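Local structure of Mypaa.01249.c (Mycobacterium paratuberculosis, 3RD5) at residues D10-A15 with A239-P244; V19-A24 with A41-A46; G29-R34 with D227-A232; H119-N124 with T285-P290. The protein probably acts as an oxidoreductase of the short-chain dehydrogenase/reductase family, although it remains a putative, uncharacterised protein. All coordinates share one frame; numbering follows the deposited sequence. Where two conformers were deposited one is given.

Contact 1. Residues D10-A15 with A239-P244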
# COMPACT_ATOMS: atom_id res chain seq x y z
N ASP A 10 15.86 -15.00 -0.79
CA ASP A 10 16.81 -14.21 -1.56
C ASP A 10 16.86 -12.76 -1.09
O ASP A 10 17.56 -11.94 -1.67
CB ASP A 10 16.44 -14.26 -3.05
CG ASP A 10 16.43 -15.68 -3.60
OD1 ASP A 10 17.48 -16.38 -3.43
OD2 ASP A 10 15.43 -16.10 -4.20
N LEU A 11 16.14 -12.42 -0.02
CA LEU A 11 16.16 -11.03 0.44
C LEU A 11 17.56 -10.58 0.83
O LEU A 11 18.27 -11.31 1.52
CB LEU A 11 15.27 -10.82 1.66
CG LEU A 11 13.85 -10.49 1.49
CD1 LEU A 11 13.15 -10.59 2.86
CD2 LEU A 11 13.60 -9.08 0.79
N PRO A 12 17.95 -9.36 0.43
CA PRO A 12 19.20 -8.80 0.91
C PRO A 12 19.09 -8.31 2.36
O PRO A 12 17.98 -8.25 2.93
CB PRO A 12 19.44 -7.63 -0.03
CG PRO A 12 18.12 -7.14 -0.33
CD PRO A 12 17.24 -8.40 -0.43
N SER A 13 20.20 -7.93 2.94
CA SER A 13 20.20 -7.37 4.28
C SER A 13 19.43 -6.04 4.31
O SER A 13 19.52 -5.22 3.40
CB SER A 13 21.62 -7.14 4.76
OG SER A 13 21.65 -6.55 6.07
N PHE A 14 18.67 -5.85 5.40
CA PHE A 14 18.04 -4.58 5.73
C PHE A 14 18.62 -4.00 7.03
O PHE A 14 17.98 -3.13 7.66
CB PHE A 14 16.50 -4.71 5.83
CG PHE A 14 15.79 -4.63 4.50
CD1 PHE A 14 15.89 -5.68 3.57
CD2 PHE A 14 15.03 -3.50 4.14
CE1 PHE A 14 15.26 -5.56 2.33
CE2 PHE A 14 14.40 -3.43 2.92
CZ PHE A 14 14.56 -4.45 2.02
N ALA A 15 19.83 -4.41 7.42
CA ALA A 15 20.44 -3.92 8.64
C ALA A 15 20.49 -2.41 8.68
O ALA A 15 20.91 -1.78 7.71
CB ALA A 15 21.89 -4.46 8.77
N ALA A 239 9.97 -4.23 -2.42
CA ALA A 239 10.65 -3.47 -1.35
C ALA A 239 12.14 -3.54 -1.40
O ALA A 239 12.79 -2.68 -0.80
CB ALA A 239 10.18 -3.96 0.01
N SER A 240 12.70 -4.53 -2.10
CA SER A 240 14.12 -4.83 -2.01
C SER A 240 14.93 -4.73 -3.30
O SER A 240 16.16 -4.64 -3.21
CB SER A 240 14.32 -6.21 -1.39
OG SER A 240 13.81 -7.24 -2.21
N GLN A 241 14.30 -4.87 -4.47
CA GLN A 241 15.04 -5.01 -5.73
C GLN A 241 15.24 -3.67 -6.40
O GLN A 241 14.50 -2.74 -6.18
CB GLN A 241 14.33 -5.98 -6.66
CG GLN A 241 14.13 -7.36 -6.07
CD GLN A 241 15.41 -8.02 -5.59
OE1 GLN A 241 15.67 -8.22 -4.35
NE2 GLN A 241 16.26 -8.36 -6.55
N ASP A 242 16.25 -3.60 -7.28
CA ASP A 242 16.59 -2.33 -7.96
C ASP A 242 15.72 -2.20 -9.20
O ASP A 242 16.09 -2.64 -10.29
CB ASP A 242 18.08 -2.32 -8.36
CG ASP A 242 18.50 -1.01 -8.96
OD1 ASP A 242 17.71 -0.05 -9.02
OD2 ASP A 242 19.66 -0.93 -9.42
N LEU A 243 14.50 -1.69 -9.00
CA LEU A 243 13.46 -1.62 -10.03
C LEU A 243 13.26 -0.19 -10.49
O LEU A 243 13.36 0.75 -9.68
CB LEU A 243 12.13 -2.12 -9.46
CG LEU A 243 12.11 -3.60 -9.08
CD1 LEU A 243 10.97 -3.94 -8.13
CD2 LEU A 243 11.97 -4.46 -10.36
N PRO A 244 12.94 0.01 -11.78
CA PRO A 244 12.58 1.33 -12.22
C PRO A 244 11.33 1.86 -11.50
O PRO A 244 10.46 1.10 -11.10
CB PRO A 244 12.24 1.13 -13.71
CG PRO A 244 12.74 -0.16 -14.10
CD PRO A 244 12.92 -0.99 -12.85
O HOH W 1 17.59 -10.43 -3.89
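S240 is approached by the side chains of L11, P12 and F14, and its CB is the carbon on which all three converge. With CG anti to the carbonyl carbon (chi1 -83°), F14 comes in rim first: its ring presents CZ, and S240 CB lies close to the plane of the ring, 3.8 Å from F14 CZ. The carbonyl oxygen of A239 meets the same rim, with F14 CZ 3.8 Å from A239 O, so the C-H edge rather than a face is turned to the end of the helix. L11 adds a methyl group, its CD2 standing 3.5 Å from S240 OG, an apolar-to-polar touch without a hydrogen bond. P12 brings up CD, 3.8 Å from S240 CB. S240 OG turns back to the carbonyl O of L236, one helical turn earlier. The contact thereby ties the loop leading into strand 18-22, the first strand in sequence of the Rossmann-like sheet, to the C-terminal end of helix 226-240. W6 and helix 27-38 also touch L11, and L36 of that helix packs on F14. Beyond S240, the Q241 side chain swings toward the loop, bringing OE1 to 4.2 Å from P12 CD. Its polar link across the contact passes through one water, which donates to D10 O at 2.7 Å and to Q241 OE1 at 3.0 Å. No direct hydrogen bond joins the two segments.

Contact 2. Residues V19-A24 with A41-A46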
# COMPACT_ATOMS: atom_id res chain seq x y z
N VAL A 19 11.62 0.39 8.10
CA VAL A 19 10.51 0.11 7.20
C VAL A 19 9.21 0.33 7.95
O VAL A 19 8.97 -0.32 8.98
CB VAL A 19 10.56 -1.32 6.66
CG1 VAL A 19 9.39 -1.56 5.69
CG2 VAL A 19 11.93 -1.60 5.96
N VAL A 20 8.35 1.22 7.47
CA VAL A 20 7.02 1.40 8.00
C VAL A 20 6.07 0.56 7.20
O VAL A 20 6.09 0.67 5.96
CB VAL A 20 6.57 2.89 7.95
CG1 VAL A 20 5.10 3.05 8.38
CG2 VAL A 20 7.47 3.73 8.85
N ILE A 21 5.23 -0.24 7.84
CA ILE A 21 4.27 -1.14 7.17
C ILE A 21 2.90 -0.92 7.75
O ILE A 21 2.71 -1.12 8.96
CB ILE A 21 4.63 -2.67 7.36
CG1 ILE A 21 6.08 -2.94 6.96
CG2 ILE A 21 3.64 -3.56 6.55
CD1 ILE A 21 6.50 -4.43 7.12
N THR A 22 1.91 -0.54 6.94
CA THR A 22 0.55 -0.48 7.44
C THR A 22 -0.04 -1.88 7.45
O THR A 22 0.20 -2.68 6.53
CB THR A 22 -0.31 0.48 6.64
OG1 THR A 22 -0.45 -0.01 5.30
CG2 THR A 22 0.29 1.92 6.60
N GLY A 23 -0.79 -2.20 8.50
CA GLY A 23 -1.36 -3.55 8.57
C GLY A 23 -2.77 -3.60 8.94
O GLY A 23 -3.31 -2.66 9.50
N ALA A 24 -3.39 -4.73 8.60
CA ALA A 24 -4.77 -5.02 8.88
C ALA A 24 -4.85 -6.24 9.82
O ALA A 24 -5.93 -6.84 9.92
CB ALA A 24 -5.50 -5.25 7.54
N ALA A 41 15.95 -5.40 9.54
CA ALA A 41 15.21 -4.13 9.48
C ALA A 41 14.64 -3.73 10.83
O ALA A 41 14.21 -4.58 11.62
CB ALA A 41 14.03 -4.20 8.50
N THR A 42 14.56 -2.43 11.08
CA THR A 42 13.73 -1.88 12.15
C THR A 42 12.36 -1.66 11.52
O THR A 42 12.18 -0.76 10.71
CB THR A 42 14.30 -0.57 12.70
OG1 THR A 42 15.59 -0.83 13.30
CG2 THR A 42 13.37 0.02 13.74
N VAL A 43 11.39 -2.50 11.90
CA VAL A 43 10.04 -2.46 11.31
C VAL A 43 9.08 -1.76 12.26
O VAL A 43 9.09 -2.04 13.47
CB VAL A 43 9.50 -3.86 10.99
CG1 VAL A 43 8.09 -3.78 10.40
CG2 VAL A 43 10.44 -4.62 10.04
N ILE A 44 8.33 -0.81 11.74
CA ILE A 44 7.25 -0.13 12.47
C ILE A 44 5.94 -0.58 11.83
O ILE A 44 5.65 -0.21 10.68
CB ILE A 44 7.40 1.38 12.40
CG1 ILE A 44 8.72 1.83 13.04
CG2 ILE A 44 6.21 2.08 13.08
CD1 ILE A 44 9.10 3.28 12.72
N MET A 45 5.19 -1.44 12.55
CA MET A 45 3.90 -1.92 12.09
C MET A 45 2.85 -0.98 12.62
O MET A 45 2.71 -0.80 13.84
CB MET A 45 3.63 -3.33 12.60
CG MET A 45 2.24 -3.83 12.35
SD MET A 45 2.00 -4.11 10.63
CE MET A 45 3.70 -4.77 10.41
N ALA A 46 2.07 -0.40 11.72
CA ALA A 46 1.09 0.64 12.04
C ALA A 46 -0.30 0.07 11.83
O ALA A 46 -0.69 -0.21 10.69
CB ALA A 46 1.36 1.85 11.15
O HOH W 2 -3.10 0.15 9.24
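V19 to T22 pair in register with V43 to A46 as neighbouring parallel strands, their axes 4.7 Å apart and inclined at 23°. Five backbone hydrogen bonds join them: V19 N to T42 O, I44 N to V19 O, I21 N to I44 O, A46 N to I21 O, and G23 N to A46 O, the last at 3.0 Å. Between these, CA-H...O contacts fill the ladder, such as V43 CA to V19 O at 3.3 Å. Water 2 bridges the strands past T22, donating to G23 O and A46 O. Together with helix 27-38 the strands form the first beta-alpha-beta crossover of the Rossmann fold; T22 and G23 begin the TGxxxGxG pattern, which in relatives lies at the dinucleotide cofactor.

Apolar contacts lie on both faces. I21 and M45, each with two conformers, share a face with V19 and V43, under A33 of the helix, with L36 on V19. In the conformers given, I21 CD1 reaches V43 CG1 at 3.7 Å, and M45, bent at chi2 and chi3, lays CE 3.8 Å from I21 CB. On the other face V20 CG2 meets I44 CD1 at 4.2 Å, with F80 packing on both residues.

Contact 3. Residues G29-R34 with D227-A232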
# COMPACT_ATOMS: atom_id res chain seq x y z
N GLY A 29 0.57 -8.79 5.86
CA GLY A 29 1.37 -7.81 6.58
C GLY A 29 2.32 -8.44 7.57
O GLY A 29 3.50 -8.01 7.68
N ALA A 30 1.84 -9.43 8.30
CA ALA A 30 2.65 -10.08 9.31
C ALA A 30 3.88 -10.75 8.69
O ALA A 30 4.98 -10.61 9.23
CB ALA A 30 1.85 -11.09 10.09
N VAL A 31 3.70 -11.46 7.59
CA VAL A 31 4.83 -12.13 6.93
C VAL A 31 5.80 -11.11 6.35
O VAL A 31 7.02 -11.27 6.42
CB VAL A 31 4.38 -13.15 5.88
CG1 VAL A 31 5.59 -13.73 5.11
CG2 VAL A 31 3.53 -14.27 6.52
N THR A 32 5.26 -10.03 5.77
CA THR A 32 6.12 -9.01 5.20
C THR A 32 7.04 -8.43 6.31
O THR A 32 8.25 -8.31 6.12
CB THR A 32 5.30 -7.89 4.55
OG1 THR A 32 4.40 -8.46 3.56
CG2 THR A 32 6.19 -6.89 3.86
N ALA A 33 6.44 -8.11 7.46
CA ALA A 33 7.19 -7.62 8.62
C ALA A 33 8.20 -8.64 9.11
O ALA A 33 9.37 -8.29 9.37
CB ALA A 33 6.23 -7.24 9.74
N ARG A 34 7.74 -9.88 9.25
CA ARG A 34 8.58 -10.98 9.78
C ARG A 34 9.85 -11.13 8.94
O ARG A 34 10.97 -11.26 9.48
CB ARG A 34 7.78 -12.29 9.83
CG ARG A 34 8.51 -13.47 10.41
CD ARG A 34 7.73 -14.76 10.15
NE ARG A 34 7.90 -15.21 8.75
CZ ARG A 34 7.07 -16.03 8.09
NH1 ARG A 34 5.95 -16.50 8.66
NH2 ARG A 34 7.38 -16.39 6.86
N ASP A 227 -0.62 -18.96 1.98
CA ASP A 227 -1.19 -17.87 1.20
C ASP A 227 -0.49 -16.57 1.57
O ASP A 227 -0.18 -15.76 0.69
CB ASP A 227 -2.71 -17.70 1.41
CG ASP A 227 -3.53 -18.90 0.94
OD1 ASP A 227 -2.99 -19.83 0.30
OD2 ASP A 227 -4.73 -18.90 1.27
N ALA A 228 -0.23 -16.37 2.88
CA ALA A 228 0.44 -15.18 3.31
C ALA A 228 1.88 -15.17 2.81
O ALA A 228 2.36 -14.10 2.40
CB ALA A 228 0.39 -15.06 4.85
N ASP A 229 2.60 -16.28 2.86
CA ASP A 229 3.96 -16.30 2.32
C ASP A 229 4.00 -15.94 0.84
O ASP A 229 4.86 -15.15 0.38
CB ASP A 229 4.69 -17.64 2.50
CG ASP A 229 5.05 -17.99 3.93
OD1 ASP A 229 5.53 -17.14 4.69
OD2 ASP A 229 4.94 -19.21 4.23
N PHE A 230 3.11 -16.53 0.04
CA PHE A 230 3.09 -16.28 -1.39
C PHE A 230 2.78 -14.81 -1.70
O PHE A 230 3.44 -14.16 -2.54
CB PHE A 230 2.09 -17.21 -2.10
CG PHE A 230 2.14 -17.08 -3.59
CD1 PHE A 230 3.15 -17.69 -4.33
CD2 PHE A 230 1.23 -16.29 -4.27
CE1 PHE A 230 3.19 -17.54 -5.71
CE2 PHE A 230 1.31 -16.13 -5.64
CZ PHE A 230 2.27 -16.72 -6.35
N GLY A 231 1.80 -14.26 -1.01
CA GLY A 231 1.46 -12.87 -1.24
C GLY A 231 2.55 -11.91 -0.82
O GLY A 231 2.88 -10.94 -1.52
N ALA A 232 3.15 -12.18 0.35
CA ALA A 232 4.18 -11.30 0.89
C ALA A 232 5.40 -11.28 0.00
O ALA A 232 6.11 -10.27 -0.07
CB ALA A 232 4.57 -11.72 2.34
O HOH W 3 4.15 -18.23 7.32
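Segments 29-34 and 227-232 of helices 27-38 and 226-240 cross at -63° with their axes 8.4 Å apart, T32 and A232 coming closest at 5.3 Å between CA atoms. Alanines on one helix make room for the branched V31 on the other. Its two methyls divide the work: V31 CG2 touches A228 CB at 3.6 Å, while V31 CG1, anti to the backbone N, lies 3.6 Å from A232 CB. A228 and A232 are one turn apart, and the valine sits across that pair. T32 adds its oxygen, OG1 standing 3.5 Å from A232 CB; the hydroxyl bonds within its own helix to L28 O. Above V31 the contact turns polar. R34 bends at chi3 (76°), which brings NE round from an otherwise extended chain, and NH2 makes a salt bridge to D229 OD1 at 2.9 Å. OD1 is met nearly along its C-O axis, but the carboxylate and guanidinium planes lie 59° apart, consistent with a single NH2-OD1 pair in a bond that is not straight. Water 3, in the plane of the guanidinium, accepts from R34 NH1 and donates to D229 OD1 at 3.2 Å, closing a second route between the same two groups. The crossing sets the first Rossmann helix, which begins in the glycine-rich TGxxxGxG pattern ending at G29, against a helix from late in the chain. With the charged pair at the exposed edge and small apolar side chains inside, the interface probably gains its closeness from V31 and the alanines, and the ion pair, lying near water, likely adds a modest attraction.

Contact 4. Residues H119-N124 with T285-P290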
# COMPACT_ATOMS: atom_id res chain seq x y z
N HIS A 119 -3.89 6.04 2.89
CA HIS A 119 -2.52 5.84 2.38
C HIS A 119 -1.98 7.05 1.63
O HIS A 119 -0.80 7.40 1.74
CB HIS A 119 -2.43 4.58 1.52
CG HIS A 119 -2.38 3.31 2.31
ND1 HIS A 119 -3.10 2.19 1.95
CD2 HIS A 119 -1.62 2.94 3.37
CE1 HIS A 119 -2.80 1.20 2.79
NE2 HIS A 119 -1.93 1.65 3.70
N PHE A 120 -2.85 7.72 0.87
CA PHE A 120 -2.49 8.95 0.18
C PHE A 120 -2.03 10.01 1.18
O PHE A 120 -0.97 10.63 1.01
CB PHE A 120 -3.72 9.44 -0.60
CG PHE A 120 -3.49 10.71 -1.39
CD1 PHE A 120 -3.02 10.65 -2.68
CD2 PHE A 120 -3.72 11.95 -0.82
CE1 PHE A 120 -2.78 11.80 -3.42
CE2 PHE A 120 -3.49 13.12 -1.56
CZ PHE A 120 -3.01 13.05 -2.84
N ALA A 121 -2.83 10.23 2.22
CA ALA A 121 -2.48 11.19 3.24
C ALA A 121 -1.22 10.79 3.97
O ALA A 121 -0.30 11.62 4.17
CB ALA A 121 -3.66 11.31 4.24
N LEU A 122 -1.13 9.53 4.33
CA LEU A 122 0.06 9.03 5.05
C LEU A 122 1.33 9.29 4.25
O LEU A 122 2.38 9.73 4.78
CB LEU A 122 -0.07 7.55 5.36
CG LEU A 122 1.11 6.89 6.08
CD1 LEU A 122 1.31 7.54 7.47
CD2 LEU A 122 0.90 5.37 6.17
N THR A 123 1.28 8.94 2.97
CA THR A 123 2.44 9.07 2.09
C THR A 123 2.87 10.54 1.94
O THR A 123 4.07 10.87 2.10
CB THR A 123 2.19 8.43 0.72
OG1 THR A 123 1.82 7.06 0.88
CG2 THR A 123 3.46 8.53 -0.16
N ASN A 124 1.91 11.43 1.72
CA ASN A 124 2.29 12.84 1.58
C ASN A 124 2.90 13.37 2.87
O ASN A 124 3.80 14.22 2.81
CB ASN A 124 1.08 13.71 1.20
CG ASN A 124 0.76 13.65 -0.25
OD1 ASN A 124 1.65 13.50 -1.10
ND2 ASN A 124 -0.56 13.83 -0.57
N THR A 285 -8.47 14.83 1.34
CA THR A 285 -7.62 14.52 2.51
C THR A 285 -6.98 15.74 3.17
O THR A 285 -6.44 15.61 4.27
CB THR A 285 -6.51 13.52 2.19
OG1 THR A 285 -5.57 14.07 1.26
CG2 THR A 285 -7.09 12.18 1.67
N LYS A 286 -7.06 16.91 2.52
CA LYS A 286 -6.35 18.11 2.97
C LYS A 286 -4.87 17.85 3.20
O LYS A 286 -4.27 18.34 4.17
CB LYS A 286 -7.07 18.73 4.18
CG LYS A 286 -8.56 19.09 3.88
CD LYS A 286 -8.66 19.88 2.59
CE LYS A 286 -10.09 20.27 2.17
NZ LYS A 286 -10.08 20.54 0.70
N THR A 287 -4.28 17.06 2.30
CA THR A 287 -2.83 16.86 2.21
C THR A 287 -2.42 17.12 0.77
O THR A 287 -3.24 17.08 -0.15
CB THR A 287 -2.34 15.44 2.65
OG1 THR A 287 -2.77 14.47 1.69
CG2 THR A 287 -2.86 15.11 4.03
N GLU A 288 -1.17 17.47 0.58
CA GLU A 288 -0.63 17.76 -0.74
C GLU A 288 0.76 17.20 -0.93
O GLU A 288 1.48 16.97 0.05
CB GLU A 288 -0.62 19.26 -1.03
CG GLU A 288 0.31 20.08 -0.23
CD GLU A 288 0.29 21.57 -0.61
OE1 GLU A 288 -0.68 22.04 -1.26
OE2 GLU A 288 1.27 22.27 -0.25
N PHE A 289 1.15 16.99 -2.17
CA PHE A 289 2.51 16.56 -2.50
C PHE A 289 3.49 17.61 -1.97
O PHE A 289 3.36 18.79 -2.33
CB PHE A 289 2.68 16.38 -4.02
CG PHE A 289 4.03 15.90 -4.41
CD1 PHE A 289 4.39 14.57 -4.24
CD2 PHE A 289 4.97 16.76 -4.94
CE1 PHE A 289 5.64 14.11 -4.63
CE2 PHE A 289 6.21 16.30 -5.32
CZ PHE A 289 6.57 14.99 -5.14
N PRO A 290 4.48 17.21 -1.15
CA PRO A 290 5.27 18.21 -0.39
C PRO A 290 6.64 18.49 -0.95
O PRO A 290 7.36 19.35 -0.38
CB PRO A 290 5.41 17.51 0.96
CG PRO A 290 5.58 16.12 0.57
CD PRO A 290 4.59 15.88 -0.52
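N124 points from helix 110-126 at T287, and its amide gives the hydrogen bond that joins the two segments: ND2 donates to T287 OG1 at 3.2 Å, almost straight at 173° and with OG1 within 4° of the amide plane. Both threonines, T285 and T287, hold OG1 between the backbone N and the carbonyl carbon, the crowded position, and the two OG1 atoms lie within bonding distance. T287 OG1 donates to T285 OG1 at 2.9 Å, and T285 OG1 bonds on to S281 O, so the bonds run donor to acceptor, from amide through two hydroxyls to a helix carbonyl. F120, with CG anti to the backbone N, crosses T285 at about a right angle and runs past T287 in the opposite direction: CD2 lies 3.5 Å from T285 OG1, which meets the rim near the ring plane, while T287 OG1 is 3.6 Å from CE2. W278 meets the same phenylalanine edge-to-face. The segment 285-290 is the tail after helix 271-285, left at K286 with positive phi; laid on helix 110-126, it packs the C-terminal end of the chain against the Rossmann-like core. A121 sets CB against T287 CG2 at 3.9 Å. Farther along, E288 O stands 3.4 Å from N124 CG. P290 covers the backbone side, its CG 3.4 Å from N124 O. N124 OD1, in contrast to ND2, is buried with no polar partner; F289 CA is its nearest neighbour across the contact, and the carbonyl oxygen E288 O also stands close without bonding.

Overall arrangement
Contacts 1, 2 and 3 form a continuous group round the first beta-alpha-beta unit. F14 of contact 1 packs its CB 3.7 Å from A41 CB of contact 2. Contact 3 packs on contact 2 through A33, which meets I21, V43 and M45, with M45 CE 3.6 Å from A33 CB. Contacts 1 and 3 use different turns of helix 226-240, and their nearest atoms are about 6 Å apart. Contact 4 lies apart, its centre about 26 Å from those of contacts 1 and 3, but reaches contact 2 where T22 OG1 is 2.7 Å from H119 NE2, a probable hydrogen bond. That junction adjoins the glycine-rich turn, consistent with the cofactor cleft of relatives.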